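PDB 4JPQ: uncharacterized protein from Bacteroides uniformis, which is of unknown function but probably binds carbohydrate. Local coordinates for residues 21-24 / 25-29. Sequence-based numbering, arbitrary orientation.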
loop_
_atom_site.group_PDB
_atom_site.type_symbol
_atom_site.label_atom_id
_atom_site.label_comp_id
_atom_site.label_asym_id
_atom_site.label_seq_id
_atom_site.Cartn_x
_atom_site.Cartn_y
_atom_site.Cartn_z
ATOM N N GLU A 21 5.780 13.984 3.920
ATOM C CA GLU A 21 6.192 14.947 2.867
ATOM C C GLU A 21 7.689 14.852 2.543
ATOM O O GLU A 21 8.091 15.036 1.382
ATOM C CB GLU A 21 5.832 16.405 3.242
ATOM C CG GLU A 21 5.861 17.393 2.058
ATOM C CD GLU A 21 5.594 18.845 2.453
ATOM O OE1 GLU A 21 6.215 19.317 3.429
ATOM O OE2 GLU A 21 4.790 19.531 1.773
ATOM N N ALA A 22 8.495 14.534 3.558
ATOM C CA ALA A 22 9.947 14.392 3.429
ATOM C C ALA A 22 10.445 13.071 2.843
ATOM O O ALA A 22 11.607 12.995 2.456
ATOM C CB ALA A 22 10.600 14.595 4.789
ATOM N N VAL A 23 9.596 12.053 2.751
ATOM C CA VAL A 23 10.045 10.721 2.302
ATOM C C VAL A 23 10.602 10.634 0.869
ATOM O O VAL A 23 11.589 9.943 0.659
ATOM C CB VAL A 23 8.959 9.642 2.563
ATOM C CG1 VAL A 23 9.277 8.295 1.928
ATOM C CG2 VAL A 23 8.764 9.462 4.059
ATOM N N PRO A 24 9.967 11.295 -0.113
ATOM C CA PRO A 24 10.492 11.185 -1.489
ATOM C C PRO A 24 11.934 11.652 -1.626
ATOM O O PRO A 24 12.726 11.016 -2.340
ATOM C CB PRO A 24 9.525 12.053 -2.295
ATOM C CG PRO A 24 8.238 11.887 -1.565
ATOM C CD PRO A 24 8.633 11.915 -0.109
ATOM N N SER A 25 12.250 12.746 -0.949
ATOM C CA SER A 25 13.616 13.275 -0.904
ATOM C C SER A 25 14.574 12.303 -0.210
ATOM O O SER A 25 15.662 12.039 -0.701
ATOM C CB SER A 25 13.625 14.588 -0.141
ATOM O OG SER A 25 14.940 15.020 0.097
ATOM N N LEU A 26 14.141 11.758 0.919
ATOM C CA LEU A 26 14.934 10.778 1.666
ATOM C C LEU A 26 15.292 9.578 0.798
ATOM O O LEU A 26 16.449 9.146 0.774
ATOM C CB LEU A 26 14.164 10.294 2.898
ATOM C CG LEU A 26 14.866 9.352 3.864
ATOM C CD1 LEU A 26 16.096 10.015 4.446
ATOM C CD2 LEU A 26 13.925 8.949 4.978
ATOM N N LEU A 27 14.296 9.073 0.075
ATOM C CA LEU A 27 14.465 7.912 -0.785
ATOM C C LEU A 27 15.348 8.196 -1.996
ATOM O O LEU A 27 16.177 7.342 -2.354
ATOM C CB LEU A 27 13.111 7.331 -1.170
ATOM C CG LEU A 27 12.277 6.811 0.025
ATOM C CD1 LEU A 27 10.922 6.364 -0.474
ATOM C CD2 LEU A 27 12.929 5.663 0.781
ATOM N N ASP A 28 15.195 9.377 -2.608
ATOM C CA ASP A 28 16.078 9.783 -3.728
ATOM C C ASP A 28 17.523 9.949 -3.235
ATOM O O ASP A 28 18.469 9.651 -3.976
ATOM C CB ASP A 28 15.602 11.078 -4.404
ATOM C CG ASP A 28 14.328 10.904 -5.217
ATOM O OD1 ASP A 28 13.872 9.764 -5.453
ATOM O OD2 ASP A 28 13.759 11.935 -5.633
ATOM N N GLY A 29 17.670 10.416 -1.988
ATOM C CA GLY A 29 18.966 10.586 -1.333
ATOM C C GLY A 29 19.709 9.290 -1.109
ATOM O O GLY A 29 20.948 9.277 -1.143
#
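Val-23 and Leu-27, one helical turn apart, lie side by side on the buried face of the short helix 23-29, and three successive i to i+4 backbone bonds hold the turn around them. Leu-26 N donates to Ala-22 O over 3.2 Å, in the carbonyl plane. Leu-27 N reaches Val-23 O at 2.9 Å, with an N-H...O angle of 162°. Asp-28 N gives its hydrogen to Pro-24 O at 3.0 Å, the donor tilted 27° from the carbonyl plane. Gly-29 N to Ser-25 O continues the series by one residue. Pro-24 has no N-H to offer, but in the first turn of a helix no earlier carbonyl of the helix requires one, and its carbonyl still accepts from Asp-28 N. The apolar contact is made by branch ends: Val-23 CG1 meets Leu-27 CD1 at 3.5 Å. Val-23 presents that methyl because CG1 stands anti to the backbone N (chi1 171°). Leu-27 also packs on His-65, Ala-56 and Ile-32. Cut back to an alanine, Leu-27 would no longer carry CD1, which is likely to leave Val-23 CG1 without its neighbour and a gap toward those residues. Beyond the helix, Val-23 rests on Val-158 and Val-160 of strand 152-162, while Leu-26 turns to Leu-63, Val-12 and Cys-14. The carboxylate of Asp-28 finds its partner outside the turn, OD1 forming a salt bridge with Arg-54 of strand 50-57; Leu-26 O accepts a hydrogen bond from Asn-30 ND2. Together they make a short amphipathic alpha-helix, with a proline near its N-terminal end, laid by its apolar side over strands 50-57, 61-70 and 152-162 of a predominantly beta, CBD9-like domain.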